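Local atomic coordinates of pectate lyase (PDB entry 5AMV), a protein that cleaves polygalacturonate, the backbone of pectin, by calcium-dependent elimination, leaving oligosaccharides with an unsaturated galacturonosyl group at their non-reducing ends. Residues A[34-37]-A[38-42]; A[356-359]-A[360-363]; A[95-98]-A[99-102]. All blocks are in the same frame, centred on the assembly; numbering follows the deposited sequence. Where two conformers were deposited one is given.

Contact 1: residues A[34-37]-A[38-42]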
loop_
_atom_site.group_PDB
_atom_site.type_symbol
_atom_site.label_atom_id
_atom_site.label_comp_id
_atom_site.label_asym_id
_atom_site.label_seq_id
_atom_site.Cartn_x
_atom_site.Cartn_y
_atom_site.Cartn_z
ATOM N N THR A 34 -16.754 12.180 14.461
ATOM C CA THR A 34 -15.894 11.303 15.261
ATOM C C THR A 34 -16.508 9.913 15.206
ATOM O O THR A 34 -17.711 9.717 15.479
ATOM C CB THR A 34 -15.743 11.786 16.696
ATOM O OG1 THR A 34 -15.097 13.055 16.651
ATOM C CG2 THR A 34 -14.814 10.847 17.550
ATOM N N VAL A 35 -15.701 8.964 14.762
ATOM C CA VAL A 35 -16.224 7.602 14.543
ATOM C C VAL A 35 -15.390 6.578 15.289
ATOM O O VAL A 35 -14.159 6.654 15.273
ATOM C CB VAL A 35 -16.292 7.289 13.026
ATOM C CG1 VAL A 35 -17.141 8.325 12.271
ATOM C CG2 VAL A 35 -14.898 7.162 12.397
ATOM N N SER A 36 -16.067 5.598 15.909
ATOM C CA SER A 36 -15.377 4.580 16.702
ATOM C C SER A 36 -15.759 3.157 16.345
ATOM O O SER A 36 -15.363 2.220 17.041
ATOM C CB SER A 36 -15.603 4.816 18.204
ATOM O OG SER A 36 -16.974 4.645 18.514
ATOM N N ASN A 37 -16.500 2.994 15.253
ATOM C CA ASN A 37 -16.851 1.649 14.777
ATOM C C ASN A 37 -17.239 1.704 13.307
ATOM O O ASN A 37 -17.338 2.788 12.724
ATOM C CB ASN A 37 -17.972 1.030 15.638
ATOM C CG ASN A 37 -19.260 1.839 15.598
ATOM O OD1 ASN A 37 -19.853 2.066 14.521
ATOM N ND2 ASN A 37 -19.721 2.280 16.783
ATOM N N ARG A 38 -17.449 0.537 12.708
ATOM C CA ARG A 38 -17.703 0.435 11.279
ATOM C C ARG A 38 -18.982 1.174 10.870
ATOM O O ARG A 38 -19.001 1.823 9.834
ATOM C CB ARG A 38 -17.848 -1.043 10.849
ATOM C CG ARG A 38 -17.915 -1.221 9.350
ATOM C CD ARG A 38 -18.101 -2.698 8.955
ATOM N NE ARG A 38 -18.402 -2.683 7.523
ATOM C CZ ARG A 38 -19.593 -2.430 7.003
ATOM N NH1 ARG A 38 -20.655 -2.220 7.769
ATOM N NH2 ARG A 38 -19.725 -2.386 5.698
ATOM N N ASN A 39 -20.040 1.091 11.678
ATOM C CA ASN A 39 -21.294 1.788 11.314
ATOM C C ASN A 39 -21.111 3.292 11.243
ATOM O O ASN A 39 -21.549 3.939 10.269
ATOM C CB ASN A 39 -22.394 1.477 12.325
ATOM C CG ASN A 39 -22.913 0.053 12.193
ATOM O OD1 ASN A 39 -22.815 -0.570 11.104
ATOM N ND2 ASN A 39 -23.435 -0.492 13.320
ATOM N N GLN A 40 -20.426 3.831 12.254
ATOM C CA GLN A 40 -20.155 5.268 12.291
ATOM C C GLN A 40 -19.276 5.710 11.126
ATOM O O GLN A 40 -19.505 6.788 10.545
ATOM C CB GLN A 40 -19.566 5.705 13.627
ATOM C CG GLN A 40 -20.539 5.501 14.793
ATOM C CD GLN A 40 -19.992 5.974 16.124
ATOM O OE1 GLN A 40 -18.795 6.205 16.292
ATOM N NE2 GLN A 40 -20.893 6.102 17.113
ATOM N N LEU A 41 -18.260 4.903 10.802
ATOM C CA LEU A 41 -17.402 5.245 9.672
ATOM C C LEU A 41 -18.171 5.261 8.348
ATOM O O LEU A 41 -18.074 6.225 7.601
ATOM C CB LEU A 41 -16.167 4.324 9.646
ATOM C CG LEU A 41 -15.281 4.489 8.400
ATOM C CD1 LEU A 41 -14.601 5.898 8.437
ATOM C CD2 LEU A 41 -14.240 3.398 8.358
ATOM N N VAL A 42 -18.959 4.215 8.069
ATOM C CA VAL A 42 -19.775 4.102 6.865
ATOM C C VAL A 42 -20.756 5.313 6.764
ATOM O O VAL A 42 -20.893 5.980 5.695
ATOM C CB VAL A 42 -20.480 2.714 6.878
ATOM C CG1 VAL A 42 -21.674 2.663 5.881
ATOM C CG2 VAL A 42 -19.435 1.595 6.619
HETATM O O HOH W 1 -17.370 8.081 18.100
#

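Contact 2: residues A[356-359]-A[360-363]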
loop_
_atom_site.group_PDB
_atom_site.type_symbol
_atom_site.label_atom_id
_atom_site.label_comp_id
_atom_site.label_asym_id
_atom_site.label_seq_id
_atom_site.Cartn_x
_atom_site.Cartn_y
_atom_site.Cartn_z
ATOM N N GLN A 356 28.258 4.357 0.626
ATOM C CA GLN A 356 27.678 5.019 -0.572
ATOM C C GLN A 356 27.712 4.062 -1.780
ATOM O O GLN A 356 28.762 3.542 -2.165
ATOM C CB GLN A 356 28.423 6.301 -0.953
ATOM C CG GLN A 356 28.610 7.317 0.148
ATOM C CD GLN A 356 29.355 8.590 -0.360
ATOM O OE1 GLN A 356 30.580 8.603 -0.525
ATOM N NE2 GLN A 356 28.591 9.656 -0.606
ATOM N N ILE A 357 26.556 3.836 -2.394
ATOM C CA ILE A 357 26.482 2.918 -3.523
ATOM C C ILE A 357 25.713 3.610 -4.629
ATOM O O ILE A 357 25.103 4.651 -4.399
ATOM C CB ILE A 357 25.778 1.551 -3.202
ATOM C CG1 ILE A 357 24.342 1.755 -2.719
ATOM C CG2 ILE A 357 26.590 0.780 -2.133
ATOM C CD1 ILE A 357 23.449 0.526 -2.947
ATOM N N ASN A 358 25.752 2.995 -5.808
ATOM C CA ASN A 358 24.871 3.436 -6.888
ATOM C C ASN A 358 24.132 2.240 -7.406
ATOM O O ASN A 358 24.647 1.391 -8.144
ATOM C CB ASN A 358 25.551 4.178 -8.041
ATOM C CG ASN A 358 24.528 4.915 -8.899
ATOM O OD1 ASN A 358 23.866 4.314 -9.753
ATOM N ND2 ASN A 358 24.330 6.206 -8.601
ATOM N N ALA A 359 22.872 2.167 -6.997
ATOM C CA ALA A 359 22.050 0.992 -7.304
ATOM C C ALA A 359 21.806 0.794 -8.796
ATOM O O ALA A 359 21.811 -0.326 -9.312
ATOM C CB ALA A 359 20.679 1.129 -6.572
ATOM N N SER A 360 21.535 1.910 -9.462
ATOM C CA SER A 360 21.265 1.897 -10.891
ATOM C C SER A 360 22.488 1.352 -11.661
ATOM O O SER A 360 22.367 0.406 -12.417
ATOM C CB SER A 360 21.000 3.327 -11.336
ATOM O OG SER A 360 20.652 3.334 -12.686
ATOM N N ALA A 361 23.654 1.913 -11.356
ATOM C CA ALA A 361 24.890 1.566 -12.034
ATOM C C ALA A 361 25.229 0.104 -11.760
ATOM O O ALA A 361 25.709 -0.607 -12.646
ATOM C CB ALA A 361 26.006 2.464 -11.544
ATOM N N ALA A 362 24.968 -0.341 -10.530
ATOM C CA ALA A 362 25.249 -1.725 -10.107
ATOM C C ALA A 362 24.433 -2.751 -10.888
ATOM O O ALA A 362 24.761 -3.963 -10.937
ATOM C CB ALA A 362 25.034 -1.874 -8.581
ATOM N N ASN A 363 23.353 -2.260 -11.517
ATOM C CA ASN A 363 22.464 -3.113 -12.283
ATOM C C ASN A 363 22.537 -2.835 -13.786
ATOM O O ASN A 363 21.759 -3.379 -14.549
ATOM C CB ASN A 363 21.016 -2.943 -11.796
ATOM C CG ASN A 363 20.751 -3.737 -10.533
ATOM O OD1 ASN A 363 20.387 -4.904 -10.617
ATOM N ND2 ASN A 363 20.945 -3.119 -9.368
#

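Contact 3: residues A[95-98]-A[99-102]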
loop_
_atom_site.group_PDB
_atom_site.type_symbol
_atom_site.label_atom_id
_atom_site.label_comp_id
_atom_site.label_asym_id
_atom_site.label_seq_id
_atom_site.Cartn_x
_atom_site.Cartn_y
_atom_site.Cartn_z
ATOM N N SER A 95 -2.330 -30.744 -11.632
ATOM C CA SER A 95 -2.182 -32.126 -12.170
ATOM C C SER A 95 -3.415 -32.640 -12.904
ATOM O O SER A 95 -3.289 -33.508 -13.770
ATOM C CB SER A 95 -1.781 -33.126 -11.079
ATOM O OG SER A 95 -2.831 -33.302 -10.141
ATOM N N THR A 96 -4.593 -32.076 -12.608
ATOM C CA THR A 96 -5.848 -32.478 -13.262
ATOM C C THR A 96 -6.607 -31.339 -13.958
ATOM O O THR A 96 -7.472 -31.588 -14.838
ATOM C CB THR A 96 -6.822 -33.140 -12.267
ATOM O OG1 THR A 96 -7.100 -32.210 -11.203
ATOM C CG2 THR A 96 -6.243 -34.428 -11.688
ATOM N N TRP A 97 -6.303 -30.093 -13.565
ATOM C CA TRP A 97 -6.965 -28.926 -14.110
ATOM C C TRP A 97 -6.111 -28.241 -15.173
ATOM O O TRP A 97 -6.646 -27.554 -16.022
ATOM C CB TRP A 97 -7.260 -27.918 -12.970
ATOM C CG TRP A 97 -7.963 -26.638 -13.412
ATOM C CD1 TRP A 97 -7.423 -25.357 -13.469
ATOM C CD2 TRP A 97 -9.324 -26.520 -13.790
ATOM N NE1 TRP A 97 -8.399 -24.454 -13.906
ATOM C CE2 TRP A 97 -9.564 -25.139 -14.104
ATOM C CE3 TRP A 97 -10.369 -27.452 -13.936
ATOM C CZ2 TRP A 97 -10.822 -24.669 -14.501
ATOM C CZ3 TRP A 97 -11.606 -26.999 -14.332
ATOM C CH2 TRP A 97 -11.825 -25.616 -14.621
ATOM N N GLY A 98 -4.794 -28.394 -15.110
ATOM C CA GLY A 98 -3.915 -27.663 -16.018
ATOM C C GLY A 98 -3.732 -26.248 -15.495
ATOM O O GLY A 98 -3.973 -25.998 -14.306
ATOM N N LYS A 99 -3.304 -25.341 -16.380
ATOM C CA LYS A 99 -2.977 -23.975 -15.966
ATOM C C LYS A 99 -4.000 -22.914 -16.382
ATOM O O LYS A 99 -3.712 -21.712 -16.302
ATOM C CB LYS A 99 -1.562 -23.596 -16.434
ATOM C CG LYS A 99 -0.511 -24.272 -15.622
ATOM C CD LYS A 99 0.895 -23.949 -16.135
ATOM C CE LYS A 99 1.282 -22.486 -15.916
ATOM N NZ LYS A 99 2.798 -22.305 -15.964
ATOM N N LYS A 100 -5.177 -23.326 -16.829
ATOM C CA LYS A 100 -6.257 -22.399 -17.159
ATOM C C LYS A 100 -6.836 -21.774 -15.878
ATOM O O LYS A 100 -6.726 -22.366 -14.798
ATOM C CB LYS A 100 -7.356 -23.111 -17.960
ATOM C CG LYS A 100 -7.731 -24.517 -17.413
ATOM C CD LYS A 100 -8.778 -25.239 -18.294
ATOM C CE LYS A 100 -9.011 -26.705 -17.856
ATOM N NZ LYS A 100 -7.983 -27.675 -18.403
ATOM N N GLU A 101 -7.465 -20.604 -16.008
ATOM C CA GLU A 101 -8.109 -19.921 -14.877
ATOM C C GLU A 101 -9.160 -20.842 -14.246
ATOM O O GLU A 101 -9.978 -21.425 -14.976
ATOM C CB GLU A 101 -8.791 -18.628 -15.354
ATOM C CG GLU A 101 -9.464 -17.827 -14.230
ATOM C CD GLU A 101 -10.023 -16.501 -14.705
ATOM O OE1 GLU A 101 -10.266 -16.360 -15.929
ATOM O OE2 GLU A 101 -10.213 -15.608 -13.847
ATOM N N PRO A 102 -9.157 -20.995 -12.896
ATOM C CA PRO A 102 -10.289 -21.738 -12.295
ATOM C C PRO A 102 -11.656 -21.210 -12.696
ATOM O O PRO A 102 -11.847 -19.988 -12.827
ATOM C CB PRO A 102 -10.060 -21.575 -10.774
ATOM C CG PRO A 102 -8.506 -21.556 -10.672
ATOM C CD PRO A 102 -8.081 -20.730 -11.906
#

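Contact 1: residues A[34-37]-A[38-42]
The N-cap of helix 38-45, reached directly from strand 32-35, brings Asn37 and Gln40 together: Asn37 caps the helix, while Gln40 reaches back to the end of the strand. Asn37 folds its amide back over the first turn: CG stands between the backbone N and the carbonyl carbon (chi1 61°), and from there OD1 accepts the backbone N-H of Gln40. This capping bond is nearly straight at the hydrogen, 2.9 Å from Gln40 N to Asn37 OD1, although the donor is tilted out of the carbonyl plane. The backbone of Asn37 is engaged as well, since its O receives Leu41 N at 3.0 Å as the first turn closes. Gln40 answers in the reverse sense. Its chain runs extended beyond CG, crosses the Asn37 side chain at about a right angle, and delivers OE1 to Ser36 N at 2.8 Å. The same OE1 takes a proton from a water, which also donates weakly to Thr34 O. Replacing Gln40 by alanine would take OE1 away and would probably leave Ser36 N without this acceptor and the water with only its weak bond to Thr34 O. Apart from these polar groups, Val35 lies against the helix, with CB 3.7 Å from Gln40 CB and CG2 touching Leu41 CB at 4.2 Å. Val35 also bonds through its backbone to Tyr57 and Lys59, and its side chain meets Ile56. The cap thus sits in the right-handed parallel beta-helix of this lyase family, where strand 32-35, paired in parallel with strand 54-58, hands over to the helix between them in the chain, while Arg38 NE reaches Arg120 O at the end of helix 105-121.

Contact 2: residues A[356-359]-A[360-363]
Asn358, in one of its two deposited conformers, caps the short, weakly bonded helix about 359-362 with its own side chain. There OD1 accepts Ala361 N at 2.9 Å, with the donor lying in the carbonyl plane. CG is placed anti to the backbone N (chi1 -164°), which carries the amide alongside the first turn, where OD1 also rests 3.3 Å from Ala361 CB. One step on, Asn358 O receives Ala362 N at 3.0 Å, so side chain and main chain of one residue together hold two N-H groups of the turn. Farther along, Asn363 turns its amide back: ND2 points straight at Ala359 O, 2.9 Å away, and this oxygen lies in the plane of the donating amide.

A second shell fixes the turn from outside. The carboxylate of Asp347 accepts Ala359 N through OD2 and Ser360 N through OD1, while Ser360 OG bonds to Leu345 O. Asn363 ND2 has another acceptor in Ala333 O. Ala359 and Asn363 both touch Ile336, so the turn packs against strand 336-338 of the parallel beta-helix and, through Asp347, is tied to strand 346-348 just after strand 355-356 ends.

Contact 3: residues A[95-98]-A[99-102]
Trp97 NE1 donates to Lys100 O at 2.8 Å, a bent bond whose donor lies well out of the carbonyl plane and which ties the indole to the main chain just beyond helix 94-97. Lys100 itself was deposited in two conformers, and the contacts of its side chain belong to one of them. In that conformer NZ donates to Trp97 O at 2.7 Å, standing above the carbonyl plane rather than on a lone pair; a bend at the last torsion (chi4 -83°) of an otherwise extended chain brings it there. On the way the aliphatic part crosses the indole at about a right angle: CG makes a CH-pi contact 3.9 Å from the centroid of the five-membered ring, and CE lies over the same face. NZ is too distant from that ring for more than a weak cation-pi attraction. In that conformer two reciprocal bonds join the pair, and the NE1 bond, with Lys100 CG over one face, would restrain the rotation of the ring. Farther round the indole, Glu101 O meets CZ2 at its edge, 3.4 Å away.

Gly98 makes the turn possible. Its positive phi (80°) takes the chain out of the helix, and a side chain there would collide with Lys99 N and be jammed against Trp97 O. Trp97 also packs edge-to-face with Tyr92, and Pro102 touches Tyr88 and Tyr92, which sets this surface turn against helix 85-92, among the helical turns beside the parallel beta-helix, as the chain passes from helix 94-97 towards helix 105-121.

In the fold
Three local turns, far apart in space, are each held by side chains bonding to nearby main chain. Contacts 1 and 2 are asparagine caps; contact 3 is a turn after a helix in which a tryptophan and a lysine bond to nearby main chain. Contacts 1 and 2 lie on opposite sides of the chain's centre, their centres about 47 Å apart; contact 3 is about 43 Å from contact 1 and about 41 Å from contact 2, between centres. None touches another, and all lie away from the calcium site of Asp184, Asp223 and Asp227. Bound galacturonate comes within about 11 Å of the Lys99 side chain and about 13 Å of that of Asn363.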